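Biuret hydrolase (Pseudomonas sp., PDB 6C62) hydrolyses 1-carboxybiuret to urea-1,3-dicarboxylate and ammonia, a step in the bacterial breakdown of atrazine, as a member of the amidase family. Local coordinates at residues V4-I7 with E8-S12; D266-G269 with P270-A274; Q338-A341 with W342-A346. One frame throughout, in Å; residues are numbered along the deposited sequence.

How the contacts relate
All three contacts are local, each joining residues three to five apart, along a helix or at its N-terminus, and no two share a helix. Contact 1 lies within helix 3-11, contact 2 at the start of helix 270-283 and contact 3 at the start of helix 340-360. Centres of contacts 1 and 3 are about 52 Å apart, on opposite sides of the chain's centre. Contact 1 is partly buried and relies on backbone bonds with one apolar pair. Contact 2, also partly buried, adds an arginine reaching back to a loop carbonyl through a weak bond. Contact 3 is buried, between helix 294-312 and other chains of the assembly, and is aromatic: a proline lies on a tryptophan face.

Contact 1 of 3, residues V4-I7 with E8-S12; sequences VEII and EGIAS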
ATOM      1  N   VAL A   4     -40.367  -3.034   2.802  1.00 20.05           N
ATOM      2  CA  VAL A   4     -41.145  -1.791   2.896  1.00 21.87           C
ATOM      3  C   VAL A   4     -42.466  -2.030   3.645  1.00 21.67           C
ATOM      4  O   VAL A   4     -42.839  -1.249   4.505  1.00 21.14           O
ATOM      5  CB  VAL A   4     -41.388  -1.198   1.497  1.00 25.84           C
ATOM      6  CG1 VAL A   4     -42.433  -0.073   1.530  1.00 30.15           C
ATOM      7  CG2 VAL A   4     -40.071  -0.665   0.952  1.00 26.76           C
ATOM      8  N   GLU A   5     -43.153  -3.106   3.311  1.00 23.13           N
ATOM      9  CA  GLU A   5     -44.412  -3.458   3.941  1.00 25.60           C
ATOM     10  C   GLU A   5     -44.216  -3.849   5.406  1.00 26.57           C
ATOM     11  O   GLU A   5     -44.993  -3.445   6.250  1.00 22.32           O
ATOM     12  CB  GLU A   5     -45.043  -4.627   3.196  1.00 31.94           C
ATOM     13  CG  GLU A   5     -46.474  -4.801   3.582  1.00 40.14           C
ATOM     14  CD  GLU A   5     -47.280  -5.726   2.651  1.00 51.76           C
ATOM     15  OE1 GLU A   5     -46.749  -6.232   1.596  1.00 49.57           O
ATOM     16  OE2 GLU A   5     -48.473  -5.936   3.032  1.00 53.24           O
ATOM     17  N   ILE A   6     -43.157  -4.614   5.718  1.00 21.19           N
ATOM     18  CA  ILE A   6     -42.838  -4.913   7.117  1.00 19.60           C
ATOM     19  C   ILE A   6     -42.665  -3.656   7.937  1.00 16.89           C
ATOM     20  O   ILE A   6     -43.214  -3.525   9.040  1.00 16.84           O
ATOM     21  CB  ILE A   6     -41.564  -5.768   7.261  1.00 17.86           C
ATOM     22  CG1 ILE A   6     -41.815  -7.162   6.721  1.00 19.78           C
ATOM     23  CG2 ILE A   6     -41.194  -5.893   8.727  1.00 17.67           C
ATOM     24  CD1 ILE A   6     -40.586  -7.965   6.308  1.00 21.03           C
ATOM     25  N   ILE A   7     -41.860  -2.748   7.442  1.00 15.97           N
ATOM     26  CA  ILE A   7     -41.586  -1.496   8.155  1.00 18.38           C
ATOM     27  C   ILE A   7     -42.868  -0.671   8.356  1.00 21.21           C
ATOM     28  O   ILE A   7     -43.087  -0.077   9.413  1.00 20.86           O
ATOM     29  CB  ILE A   7     -40.525  -0.666   7.400  1.00 17.55           C
ATOM     30  CG1 ILE A   7     -39.139  -1.296   7.590  1.00 16.22           C
ATOM     31  CG2 ILE A   7     -40.480   0.810   7.831  1.00 19.51           C
ATOM     32  CD1 ILE A   7     -38.162  -0.867   6.515  1.00 16.65           C
ATOM     33  N   GLU A   8     -43.691  -0.650   7.320  1.00 22.30           N
ATOM     34  CA  GLU A   8     -44.959   0.078   7.343  1.00 23.18           C
ATOM     35  C   GLU A   8     -45.924  -0.517   8.352  1.00 21.07           C
ATOM     36  O   GLU A   8     -46.628   0.207   9.030  1.00 20.60           O
ATOM     37  CB  GLU A   8     -45.559   0.084   5.902  1.00 27.91           C
ATOM     38  CG  GLU A   8     -47.085   0.239   5.762  1.00 34.39           C
ATOM     39  CD  GLU A   8     -47.599   1.593   6.237  1.00 38.96           C
ATOM     40  OE1 GLU A   8     -46.732   2.525   6.397  1.00 35.30           O
ATOM     41  OE2 GLU A   8     -48.870   1.708   6.414  1.00 42.38           O
ATOM     42  N   GLY A   9     -45.990  -1.849   8.403  1.00 18.30           N
ATOM     43  CA  GLY A   9     -46.831  -2.572   9.370  1.00 19.83           C
ATOM     44  C   GLY A   9     -46.492  -2.246  10.829  1.00 20.82           C
ATOM     45  O   GLY A   9     -47.409  -2.119  11.704  1.00 20.80           O
ATOM     46  N   ILE A  10     -45.201  -2.146  11.123  1.00 16.56           N
ATOM     47  CA  ILE A  10     -44.790  -1.773  12.471  1.00 17.58           C
ATOM     48  C   ILE A  10     -45.011  -0.295  12.772  1.00 20.04           C
ATOM     49  O   ILE A  10     -45.511   0.063  13.848  1.00 19.39           O
ATOM     50  CB  ILE A  10     -43.334  -2.166  12.713  1.00 16.74           C
ATOM     51  CG1 ILE A  10     -43.234  -3.693  12.717  1.00 17.95           C
ATOM     52  CG2 ILE A  10     -42.826  -1.588  14.042  1.00 18.02           C
ATOM     53  CD1 ILE A  10     -41.845  -4.204  12.474  1.00 17.52           C
ATOM     54  N   ALA A  11     -44.663   0.560  11.811  1.00 21.97           N
ATOM     55  CA  ALA A  11     -44.880   2.007  11.977  1.00 24.58           C
ATOM     56  C   ALA A  11     -46.369   2.360  12.206  1.00 22.85           C
ATOM     57  O   ALA A  11     -46.696   3.118  13.081  1.00 23.96           O
ATOM     58  CB  ALA A  11     -44.314   2.793  10.776  1.00 23.57           C
ATOM     59  N   SER A  12     -47.229   1.767  11.430  1.00 24.23           N
ATOM     60  CA  SER A  12     -48.681   2.009  11.484  1.00 26.50           C
ATOM     61  C   SER A  12     -49.408   1.260  12.627  1.00 27.19           C
ATOM     62  O   SER A  12     -50.591   1.478  12.819  1.00 30.02           O
ATOM     63  CB  SER A  12     -49.326   1.616  10.168  1.00 26.86           C
ATOM     64  OG  SER A  12     -49.522   0.165  10.088  1.00 30.82           O
TER
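Ile6 lies alongside Ile10 one turn later, both side chains pointing the same way, and the methyl CG2 of Ile6 comes 4.2 Å from CD1 of Ile10. In Ile6 this branch stands anti to the backbone N (CG1 has chi1 -69°), which carries CG2 along the helix toward Ile10. The pair is loose by itself, but Val20 of helix 17-35 touches both side chains and closes the row into a small apolar patch. Ile7 faces another way, onto Leu221 of helix 216-226.

Four successive backbone bonds fix the spacing. Glu8 N donates to Val4 O at 3.0 Å, Gly9 N to Glu5 O at 2.9 Å, Ile10 N to Ile6 O at 3.2 Å and Ala11 N to Ile7 O at 2.9 Å. The methyl of Ala11 also nears Ile7 O, its CB 3.4 Å away. At the far end Glu8 O is gripped twice, by Ser12 N at 2.9 Å and by Ser12 OG at 3.1 Å, the two donors arriving from opposite faces of the carbonyl plane. An i to i+4 ladder with isoleucines turned to the protein and Glu5 and Glu8 exposed marks a short amphipathic alpha-helix, packed on helices 17-35 and 216-226.

Contact 2 of 3, residues D266-G269 with P270-A274; sequences DNAG and PAARA
Ala268 meets two residues of the following helix with a single methyl: its CB is 3.9 Å from CB of Ala272 and equally 3.9 Å from CG of Arg273. This is the close-packed side of the contact. Pro370, at the end of strand 366-370, touches both Ala268 and Ala272, so the two alanines are set against the end of an inner strand of the mixed sheet while the chain turns from loop into helix. CB of Ala272 also lies 3.5 Å from Gly269 O.

That carbonyl belongs to the N-cap residue of helix 270-283. Gly269 O receives Arg273 N at 2.9 Å, with an N-H...O angle of 169° and the donor nearly along the C=O axis, a straight first i to i+4 bond. Pro270 follows at the first helical position, where its lack of an N-H costs nothing, since first-turn N-H groups have no acceptor four residues back within the helix. The arrangement is a helix N-terminus begun by a Gly-Pro pair, in the short connection between helices 263-266 and 270-283.

On the more open side the Arg273 chain runs back along the loop. Arg273 CG is anti to its own carbonyl carbon (chi1 -66°) and the chain stays extended to NE, which brings NE 3.0 Å from Ala268 O; the bond is weak, bent to 126° at the hydrogen. The firmer polar partner of this guanidinium is Arg265 O, which takes NH2. Ala268 O in turn has a second donor in Asn387 ND2, whose amide also binds Asp266 O. Exposed Asp266 stays at a distance from the arginine, its OD1 5.2 Å from Arg273 NH2, where the opposite charges may still attract weakly without forming a salt bridge.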
ATOM      1  N   ASP A 266     -17.477 -14.113 -23.249  1.00 19.36           N
ATOM      2  CA  ASP A 266     -16.736 -15.379 -23.357  1.00 20.72           C
ATOM      3  C   ASP A 266     -16.882 -16.270 -22.110  1.00 20.21           C
ATOM      4  O   ASP A 266     -16.828 -17.502 -22.234  1.00 19.26           O
ATOM      5  CB  ASP A 266     -15.235 -15.127 -23.477  1.00 23.07           C
ATOM      6  CG  ASP A 266     -14.822 -14.376 -24.770  1.00 29.43           C
ATOM      7  OD1 ASP A 266     -15.664 -14.169 -25.688  1.00 28.12           O
ATOM      8  OD2 ASP A 266     -13.632 -13.896 -24.788  1.00 31.48           O
ATOM      9  N   ASN A 267     -16.991 -15.663 -20.909  1.00 17.91           N
ATOM     10  CA  ASN A 267     -17.138 -16.426 -19.686  1.00 17.79           C
ATOM     11  C   ASN A 267     -18.601 -16.486 -19.172  1.00 16.86           C
ATOM     12  O   ASN A 267     -18.856 -16.790 -18.006  1.00 17.44           O
ATOM     13  CB  ASN A 267     -16.184 -15.892 -18.634  1.00 18.93           C
ATOM     14  CG  ASN A 267     -14.736 -16.066 -19.040  1.00 21.24           C
ATOM     15  OD1 ASN A 267     -14.184 -17.152 -18.960  1.00 21.37           O
ATOM     16  ND2 ASN A 267     -14.118 -14.999 -19.509  1.00 20.75           N
ATOM     17  N   ALA A 268     -19.559 -16.273 -20.047  1.00 15.61           N
ATOM     18  CA  ALA A 268     -20.960 -16.313 -19.700  1.00 15.70           C
ATOM     19  C   ALA A 268     -21.645 -17.414 -20.478  1.00 16.54           C
ATOM     20  O   ALA A 268     -21.570 -17.448 -21.716  1.00 17.64           O
ATOM     21  CB  ALA A 268     -21.600 -14.981 -20.040  1.00 15.42           C
ATOM     22  N   GLY A 269     -22.282 -18.339 -19.784  1.00 16.09           N
ATOM     23  CA  GLY A 269     -23.085 -19.360 -20.430  1.00 16.29           C
ATOM     24  C   GLY A 269     -24.367 -18.801 -21.042  1.00 17.82           C
ATOM     25  O   GLY A 269     -24.705 -17.613 -20.886  1.00 16.69           O
ATOM     26  N   PRO A 270     -25.143 -19.664 -21.721  1.00 21.54           N
ATOM     27  CA  PRO A 270     -26.346 -19.170 -22.449  1.00 19.81           C
ATOM     28  C   PRO A 270     -27.395 -18.501 -21.541  1.00 20.30           C
ATOM     29  O   PRO A 270     -27.963 -17.471 -21.916  1.00 21.28           O
ATOM     30  CB  PRO A 270     -26.936 -20.458 -23.040  1.00 22.99           C
ATOM     31  CG  PRO A 270     -25.763 -21.372 -23.183  1.00 23.66           C
ATOM     32  CD  PRO A 270     -24.883 -21.098 -21.972  1.00 23.05           C
ATOM     33  N   ALA A 271     -27.659 -19.070 -20.364  1.00 18.14           N
ATOM     34  CA  ALA A 271     -28.581 -18.376 -19.431  1.00 19.53           C
ATOM     35  C   ALA A 271     -28.086 -17.005 -18.926  1.00 19.43           C
ATOM     36  O   ALA A 271     -28.877 -16.055 -18.808  1.00 16.79           O
ATOM     37  CB  ALA A 271     -28.919 -19.250 -18.245  1.00 18.82           C
ATOM     38  N   ALA A 272     -26.788 -16.924 -18.626  1.00 18.13           N
ATOM     39  CA  ALA A 272     -26.159 -15.640 -18.205  1.00 18.68           C
ATOM     40  C   ALA A 272     -26.281 -14.575 -19.317  1.00 18.03           C
ATOM     41  O   ALA A 272     -26.708 -13.438 -19.072  1.00 15.34           O
ATOM     42  CB  ALA A 272     -24.694 -15.880 -17.833  1.00 19.23           C
ATOM     43  N   ARG A 273     -26.000 -14.990 -20.548  1.00 18.12           N
ATOM     44  CA  ARG A 273     -26.165 -14.088 -21.724  1.00 21.68           C
ATOM     45  C   ARG A 273     -27.612 -13.616 -21.924  1.00 18.49           C
ATOM     46  O   ARG A 273     -27.845 -12.461 -22.236  1.00 18.93           O
ATOM     47  CB  ARG A 273     -25.648 -14.742 -22.999  1.00 22.96           C
ATOM     48  CG  ARG A 273     -24.170 -14.987 -23.028  1.00 24.84           C
ATOM     49  CD  ARG A 273     -23.829 -15.909 -24.197  1.00 27.50           C
ATOM     50  NE  ARG A 273     -22.400 -16.086 -24.243  1.00 30.58           N
ATOM     51  CZ  ARG A 273     -21.675 -16.440 -25.316  1.00 33.07           C
ATOM     52  NH1 ARG A 273     -22.250 -16.811 -26.456  1.00 35.20           N
ATOM     53  NH2 ARG A 273     -20.349 -16.462 -25.235  1.00 28.76           N
ATOM     54  N   ALA A 274     -28.576 -14.500 -21.701  1.00 19.31           N
ATOM     55  CA  ALA A 274     -30.000 -14.134 -21.854  1.00 19.17           C
ATOM     56  C   ALA A 274     -30.447 -13.171 -20.773  1.00 19.56           C
ATOM     57  O   ALA A 274     -31.246 -12.286 -21.004  1.00 17.88           O
ATOM     58  CB  ALA A 274     -30.881 -15.376 -21.838  1.00 20.88           C
TER

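Contact 3 of 3, residues Q338-A341 with W342-A346; sequences QPVA and WYLRA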
ATOM      1  N   GLN A 338       3.785 -17.806  -2.882  1.00 12.31           N
ATOM      2  CA  GLN A 338       3.875 -17.044  -4.121  1.00 13.01           C
ATOM      3  C   GLN A 338       5.078 -16.104  -4.067  1.00 12.63           C
ATOM      4  O   GLN A 338       5.315 -15.430  -3.059  1.00 12.50           O
ATOM      5  CB  GLN A 338       2.601 -16.217  -4.391  1.00 13.11           C
ATOM      6  CG  GLN A 338       1.425 -17.055  -4.802  1.00 13.30           C
ATOM      7  CD  GLN A 338       0.129 -16.319  -4.902  1.00 13.87           C
ATOM      8  OE1 GLN A 338      -0.904 -16.941  -5.070  1.00 16.10           O
ATOM      9  NE2 GLN A 338       0.166 -14.987  -4.859  1.00 11.73           N
ATOM     10  N   PRO A 339       5.907 -16.115  -5.125  1.00 11.83           N
ATOM     11  CA  PRO A 339       6.971 -15.065  -5.211  1.00 11.49           C
ATOM     12  C   PRO A 339       6.458 -13.624  -4.906  1.00 10.10           C
ATOM     13  O   PRO A 339       5.396 -13.243  -5.320  1.00  9.69           O
ATOM     14  CB  PRO A 339       7.442 -15.171  -6.665  1.00 11.01           C
ATOM     15  CG  PRO A 339       7.176 -16.631  -7.039  1.00 11.60           C
ATOM     16  CD  PRO A 339       5.929 -17.035  -6.278  1.00 10.70           C
ATOM     17  N   VAL A 340       7.221 -12.880  -4.134  1.00 10.60           N
ATOM     18  CA  VAL A 340       6.938 -11.501  -3.822  1.00 10.39           C
ATOM     19  C   VAL A 340       6.922 -10.662  -5.115  1.00 10.02           C
ATOM     20  O   VAL A 340       6.183  -9.678  -5.194  1.00  9.48           O
ATOM     21  CB  VAL A 340       7.930 -10.937  -2.795  1.00 10.27           C
ATOM     22  CG1 VAL A 340       9.333 -10.791  -3.379  1.00 10.86           C
ATOM     23  CG2 VAL A 340       7.413  -9.607  -2.244  1.00 10.31           C
ATOM     24  N   ALA A 341       7.662 -11.052  -6.147  1.00  9.70           N
ATOM     25  CA  ALA A 341       7.544 -10.311  -7.417  1.00  9.41           C
ATOM     26  C   ALA A 341       6.117 -10.273  -7.992  1.00  9.54           C
ATOM     27  O   ALA A 341       5.711  -9.241  -8.611  1.00  9.11           O
ATOM     28  CB  ALA A 341       8.475 -10.907  -8.438  1.00 10.58           C
ATOM     29  N   TRP A 342       5.359 -11.366  -7.787  1.00  8.78           N
ATOM     30  CA  TRP A 342       3.998 -11.440  -8.376  1.00  9.14           C
ATOM     31  C   TRP A 342       3.119 -10.440  -7.643  1.00  8.99           C
ATOM     32  O   TRP A 342       2.333  -9.699  -8.272  1.00  7.81           O
ATOM     33  CB  TRP A 342       3.376 -12.803  -8.194  1.00  9.68           C
ATOM     34  CG  TRP A 342       4.068 -13.907  -8.906  1.00 11.02           C
ATOM     35  CD1 TRP A 342       5.115 -13.810  -9.756  1.00 11.19           C
ATOM     36  CD2 TRP A 342       3.698 -15.300  -8.860  1.00 12.10           C
ATOM     37  NE1 TRP A 342       5.451 -15.082 -10.220  1.00 11.99           N
ATOM     38  CE2 TRP A 342       4.604 -16.000  -9.670  1.00 12.34           C
ATOM     39  CE3 TRP A 342       2.668 -16.013  -8.221  1.00 12.79           C
ATOM     40  CZ2 TRP A 342       4.508 -17.390  -9.875  1.00 12.78           C
ATOM     41  CZ3 TRP A 342       2.627 -17.408  -8.376  1.00 12.63           C
ATOM     42  CH2 TRP A 342       3.511 -18.063  -9.237  1.00 11.93           C
ATOM     43  N   TYR A 343       3.272 -10.419  -6.297  1.00  8.91           N
ATOM     44  CA  TYR A 343       2.469  -9.465  -5.473  1.00  8.81           C
ATOM     45  C   TYR A 343       2.760  -8.016  -5.877  1.00  8.69           C
ATOM     46  O   TYR A 343       1.857  -7.185  -6.058  1.00  8.40           O
ATOM     47  CB  TYR A 343       2.740  -9.714  -3.996  1.00  9.17           C
ATOM     48  CG  TYR A 343       1.943  -8.802  -3.095  1.00  9.67           C
ATOM     49  CD1 TYR A 343       0.620  -9.121  -2.767  1.00  9.61           C
ATOM     50  CD2 TYR A 343       2.454  -7.554  -2.664  1.00 10.25           C
ATOM     51  CE1 TYR A 343      -0.169  -8.249  -2.028  1.00 10.61           C
ATOM     52  CE2 TYR A 343       1.681  -6.716  -1.882  1.00 10.56           C
ATOM     53  CZ  TYR A 343       0.378  -7.070  -1.551  1.00 10.70           C
ATOM     54  OH  TYR A 343      -0.408  -6.248  -0.764  1.00 11.79           O
ATOM     55  N   LEU A 344       4.040  -7.660  -5.929  1.00  8.42           N
ATOM     56  CA  LEU A 344       4.421  -6.260  -6.250  1.00  9.48           C
ATOM     57  C   LEU A 344       3.960  -5.848  -7.658  1.00  9.37           C
ATOM     58  O   LEU A 344       3.457  -4.740  -7.857  1.00  8.91           O
ATOM     59  CB  LEU A 344       5.940  -6.058  -6.102  1.00  9.15           C
ATOM     60  CG  LEU A 344       6.324  -6.124  -4.616  1.00  9.42           C
ATOM     61  CD1 LEU A 344       7.804  -6.258  -4.418  1.00  9.69           C
ATOM     62  CD2 LEU A 344       5.741  -4.967  -3.794  1.00  9.62           C
ATOM     63  N   ARG A 345       4.120  -6.759  -8.603  1.00  9.78           N
ATOM     64  CA  ARG A 345       3.637  -6.482  -9.936  1.00 10.33           C
ATOM     65  C   ARG A 345       2.136  -6.252 -10.009  1.00  9.93           C
ATOM     66  O   ARG A 345       1.667  -5.316 -10.688  1.00  9.33           O
ATOM     67  CB  ARG A 345       4.059  -7.578 -10.910  1.00 13.28           C
ATOM     68  CG  ARG A 345       3.734  -7.103 -12.316  1.00 16.61           C
ATOM     69  CD  ARG A 345       4.273  -8.004 -13.389  1.00 21.48           C
ATOM     70  NE  ARG A 345       5.518  -7.438 -13.811  1.00 22.55           N
ATOM     71  CZ  ARG A 345       5.749  -6.611 -14.824  1.00 21.04           C
ATOM     72  NH1 ARG A 345       4.899  -6.325 -15.784  1.00 22.50           N
ATOM     73  NH2 ARG A 345       6.976  -6.182 -14.918  1.00 19.93           N
ATOM     74  N   ALA A 346       1.363  -7.057  -9.265  1.00  9.09           N
ATOM     75  CA  ALA A 346      -0.064  -6.848  -9.149  1.00  8.96           C
ATOM     76  C   ALA A 346      -0.462  -5.539  -8.531  1.00  8.36           C
ATOM     77  O   ALA A 346      -1.404  -4.870  -9.006  1.00  9.10           O
ATOM     78  CB  ALA A 346      -0.705  -8.037  -8.414  1.00  8.89           C
TER
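Trp342 carries the contact, its indole lying with one face against the ring of Pro339. CD of Pro339 stands 3.6 Å from the centroid of the six-membered ring and only 4° off its normal, a CH-pi contact over the face; CG continues it, 3.7 Å from Trp342 CE2. With CG anti to its own carbonyl carbon (chi1 -65°), the indole is sent back toward the start of the helix and so against the proline. The aliphatic part of Gln338 crosses the benzo side at about a right angle, CG being 3.8 Å from CE3, while its amide NE2 is bound by Val303 O of helix 294-312. Trp342 N donates to Pro339 O at 3.1 Å, from well above the carbonyl plane, a bond from i to i+3.

Tyr343 comes next and turns its ring away, toward helix 294-312, where its OH is hydrogen-bonded to Glu308 OE2 and also to Gln347 NE2; across this contact its CB merely lies 3.6 Å from Val340 O. Leu344 then takes up the regular ladder, its N giving Val340 O a nearly straight 3.0 Å bond. Its side chain lies beside that of Val340, the methyls CD1 and CG2 4.0 Å apart. Arg345 repeats the ladder with Ala341 O.

The outer faces are covered by other chains: Val340, Ala341, Tyr343 and Leu344 touch a second copy of this subunit, while another protein's chain brings an aromatic side chain to the Trp342 ring, planes at about 30°, and takes weak backbone bonds from Arg345 NH1. This is a helix N-terminus with Pro339 at the N-cap and an i to i+3 proline-tryptophan CH-pi contact, set in a subunit interface.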